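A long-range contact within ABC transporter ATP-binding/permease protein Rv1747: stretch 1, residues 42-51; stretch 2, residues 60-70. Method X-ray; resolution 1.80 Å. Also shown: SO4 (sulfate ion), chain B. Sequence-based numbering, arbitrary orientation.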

# COMPACT_ATOMS: atom_id res chain seq x y z
N PRO A 42 6.06 -14.81 1.14
CA PRO A 42 6.72 -15.08 -0.15
C PRO A 42 5.90 -14.69 -1.39
O PRO A 42 6.47 -14.58 -2.48
CB PRO A 42 6.96 -16.60 -0.12
CG PRO A 42 6.10 -17.12 0.95
CD PRO A 42 5.98 -16.02 1.97
N LEU A 43 4.60 -14.47 -1.25
CA LEU A 43 3.80 -13.97 -2.37
C LEU A 43 4.23 -12.57 -2.81
O LEU A 43 3.99 -12.15 -3.95
CB LEU A 43 2.32 -13.94 -1.99
CG LEU A 43 1.55 -15.26 -1.96
CD1 LEU A 43 0.19 -15.02 -1.35
CD2 LEU A 43 1.42 -15.78 -3.37
N ILE A 44 4.87 -11.85 -1.90
CA ILE A 44 5.11 -10.43 -2.08
C ILE A 44 6.49 -10.12 -2.69
O ILE A 44 7.50 -10.71 -2.30
CB ILE A 44 4.94 -9.71 -0.73
CG1 ILE A 44 3.55 -10.05 -0.16
CG2 ILE A 44 5.09 -8.19 -0.85
CD1 ILE A 44 2.40 -9.89 -1.20
N SER A 45 6.51 -9.22 -3.67
CA SER A 45 7.76 -8.79 -4.30
C SER A 45 8.54 -7.85 -3.38
O SER A 45 7.98 -7.28 -2.46
CB SER A 45 7.45 -8.10 -5.64
OG SER A 45 6.82 -9.00 -6.52
N ARG A 46 9.84 -7.69 -3.64
CA ARG A 46 10.67 -6.87 -2.75
C ARG A 46 10.19 -5.42 -2.68
O ARG A 46 10.10 -4.85 -1.60
CB ARG A 46 12.12 -6.95 -3.19
CG ARG A 46 12.69 -8.35 -2.90
CD ARG A 46 14.15 -8.49 -3.25
NE ARG A 46 15.02 -7.69 -2.40
CZ ARG A 46 16.33 -7.88 -2.33
NH1 ARG A 46 16.89 -8.86 -3.03
NH2 ARG A 46 17.08 -7.10 -1.56
N ALA A 47 9.87 -4.84 -3.84
CA ALA A 47 9.24 -3.52 -3.87
C ALA A 47 7.90 -3.68 -4.55
O ALA A 47 7.78 -3.48 -5.75
CB ALA A 47 10.11 -2.50 -4.60
N HIS A 48 6.90 -4.09 -3.78
CA HIS A 48 5.63 -4.57 -4.32
C HIS A 48 4.67 -3.43 -4.69
O HIS A 48 4.09 -3.42 -5.78
CB HIS A 48 4.98 -5.52 -3.28
CG HIS A 48 3.87 -6.36 -3.83
ND1 HIS A 48 4.03 -7.68 -4.17
CD2 HIS A 48 2.57 -6.06 -4.08
CE1 HIS A 48 2.89 -8.17 -4.62
NE2 HIS A 48 1.98 -7.20 -4.58
N LEU A 49 4.50 -2.48 -3.77
CA LEU A 49 3.69 -1.29 -4.01
C LEU A 49 4.48 -0.01 -3.82
O LEU A 49 5.39 0.03 -2.99
CB LEU A 49 2.50 -1.22 -3.05
CG LEU A 49 1.50 -2.36 -2.99
CD1 LEU A 49 0.42 -1.95 -2.01
CD2 LEU A 49 0.90 -2.63 -4.39
N LEU A 50 4.11 1.03 -4.56
CA LEU A 50 4.52 2.39 -4.22
C LEU A 50 3.30 3.14 -3.71
O LEU A 50 2.25 3.09 -4.34
CB LEU A 50 5.11 3.11 -5.43
CG LEU A 50 6.35 2.42 -6.00
CD1 LEU A 50 6.83 3.13 -7.25
CD2 LEU A 50 7.45 2.37 -4.94
N LEU A 51 3.44 3.82 -2.58
CA LEU A 51 2.36 4.70 -2.12
C LEU A 51 2.79 6.14 -2.32
O LEU A 51 3.93 6.48 -2.02
CB LEU A 51 2.03 4.46 -0.64
CG LEU A 51 1.94 3.00 -0.20
CD1 LEU A 51 1.64 2.89 1.29
CD2 LEU A 51 0.86 2.26 -1.02
N ALA A 60 -2.24 3.89 -4.03
CA ALA A 60 -1.41 2.70 -3.92
C ALA A 60 -1.20 2.13 -5.31
O ALA A 60 -2.16 1.79 -5.98
CB ALA A 60 -2.04 1.65 -3.01
N ILE A 61 0.06 2.03 -5.72
CA ILE A 61 0.43 1.62 -7.08
C ILE A 61 1.15 0.28 -7.09
O ILE A 61 2.13 0.10 -6.38
CB ILE A 61 1.36 2.68 -7.73
CG1 ILE A 61 0.66 4.04 -7.79
CG2 ILE A 61 1.81 2.21 -9.12
CD1 ILE A 61 1.62 5.21 -7.96
N ASP A 62 0.64 -0.65 -7.89
CA ASP A 62 1.33 -1.92 -8.15
C ASP A 62 2.62 -1.65 -8.91
O ASP A 62 2.57 -1.16 -10.05
CB ASP A 62 0.41 -2.86 -8.95
CG ASP A 62 1.00 -4.26 -9.14
OD1 ASP A 62 2.17 -4.51 -8.75
OD2 ASP A 62 0.29 -5.13 -9.70
N ASN A 63 3.76 -1.97 -8.30
CA ASN A 63 5.07 -1.65 -8.87
C ASN A 63 5.60 -2.80 -9.73
O ASN A 63 6.71 -3.29 -9.53
CB ASN A 63 6.06 -1.33 -7.74
CG ASN A 63 7.39 -0.79 -8.22
OD1 ASN A 63 7.47 -0.03 -9.19
ND2 ASN A 63 8.46 -1.18 -7.53
N GLY A 64 4.78 -3.23 -10.69
CA GLY A 64 5.12 -4.35 -11.54
C GLY A 64 5.40 -5.61 -10.74
O GLY A 64 6.32 -6.36 -11.06
N SER A 65 4.63 -5.83 -9.69
CA SER A 65 4.80 -7.02 -8.86
C SER A 65 4.38 -8.28 -9.60
O SER A 65 3.58 -8.22 -10.53
CB SER A 65 3.98 -6.89 -7.58
OG SER A 65 2.59 -6.98 -7.86
N LEU A 66 4.90 -9.42 -9.16
CA LEU A 66 4.46 -10.68 -9.74
C LEU A 66 3.01 -10.99 -9.42
O LEU A 66 2.23 -11.36 -10.30
CB LEU A 66 5.36 -11.83 -9.25
CG LEU A 66 5.03 -13.25 -9.74
CD1 LEU A 66 5.19 -13.34 -11.25
CD2 LEU A 66 5.92 -14.28 -9.04
N ASN A 67 2.63 -10.84 -8.16
CA ASN A 67 1.35 -11.39 -7.70
C ASN A 67 0.26 -10.36 -7.41
O ASN A 67 -0.85 -10.73 -7.04
CB ASN A 67 1.62 -12.28 -6.48
CG ASN A 67 2.36 -13.57 -6.86
OD1 ASN A 67 2.03 -14.21 -7.86
ND2 ASN A 67 3.36 -13.95 -6.08
N GLY A 68 0.57 -9.08 -7.59
CA GLY A 68 -0.47 -8.08 -7.73
C GLY A 68 -1.09 -7.43 -6.51
O GLY A 68 -0.65 -7.63 -5.37
N LEU A 69 -2.11 -6.63 -6.79
CA LEU A 69 -2.81 -5.76 -5.84
C LEU A 69 -4.29 -5.97 -6.05
O LEU A 69 -4.76 -5.92 -7.20
CB LEU A 69 -2.44 -4.29 -6.07
CG LEU A 69 -3.25 -3.17 -5.41
CD1 LEU A 69 -3.04 -3.17 -3.88
CD2 LEU A 69 -2.83 -1.82 -6.00
N TYR A 70 -5.01 -6.21 -4.97
CA TYR A 70 -6.43 -6.52 -5.05
C TYR A 70 -7.31 -5.59 -4.23
O TYR A 70 -7.01 -5.28 -3.07
CB TYR A 70 -6.69 -7.96 -4.60
CG TYR A 70 -6.10 -8.99 -5.54
CD1 TYR A 70 -6.88 -9.55 -6.55
CD2 TYR A 70 -4.78 -9.38 -5.43
CE1 TYR A 70 -6.36 -10.48 -7.42
CE2 TYR A 70 -4.24 -10.32 -6.31
CZ TYR A 70 -5.04 -10.87 -7.29
OH TYR A 70 -4.53 -11.79 -8.16
S SO4 B . 11.26 -10.13 -6.14
O1 SO4 B . 11.34 -8.69 -6.35
O2 SO4 B . 10.56 -10.74 -7.27
O3 SO4 B . 12.59 -10.74 -6.00
O4 SO4 B . 10.52 -10.38 -4.92
O HOH W 1 4.52 -10.50 -6.01
O HOH W 2 7.89 -5.73 -8.04

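Three residues, Leu 50, Asn 63 and His 48, cover the most surface in a contact that buries 689 Å² over both stretches, and each works differently.

Leu 50 anchors the antiparallel ladder. Strands 49-51 and 60-62 run at 154° to each other, and Leu 50 pairs with Ile 61 through two hydrogen bonds, Leu 50 N to Ile 61 O and Ile 61 N to Leu 50 O, both 2.8 Å. Their side chains share one face of the sheet, with Leu 50 CB 4.4 Å from Ile 61 CB. The other face carries Leu 49 and Leu 51 with Asp 62 and Ala 60; Leu 51 CD2 packs 3.6 Å from Ala 60 CB, while Leu 49 CD2 lies 4.0 Å from Leu 69 CD1.

Asn 63 continues the pairing past the strand. Asn 63 N donates to His 48 O (2.9 Å, 166°), and the side chain, pointing toward the other stretch with chi1 t, donates from Asn 63 ND2 to Ala 47 O (3.0 Å, 157°). An amide suits this place because it supplies a donor to a loop carbonyl.

His 48 is buried, and although its CA-to-CB bond points away, the ring end returns to the partner. His 48 NE2 donates to Gly 68 O (2.8 Å, 174°), whereas His 48 ND1 accepts from Ser 45 N (3.0 Å); imidazole thus serves both roles at once. Ser 65 CB sits over the face of the His 48 ring, 3.5 Å from its centroid and 13° off the normal, a CH-pi contact. Ser 65 is itself held by Asp 62, with Asp 62 OD1 accepting from Ser 65 OG at 2.7 Å and Ser 65 N at 2.9 Å.

Beyond the ring, Asn 67 ND2 donates to Leu 43 O (2.9 Å, 170°). Water 1 reinforces this end, donating to Leu 43 O (2.7 Å) and accepting from Asn 67 N (2.9 Å).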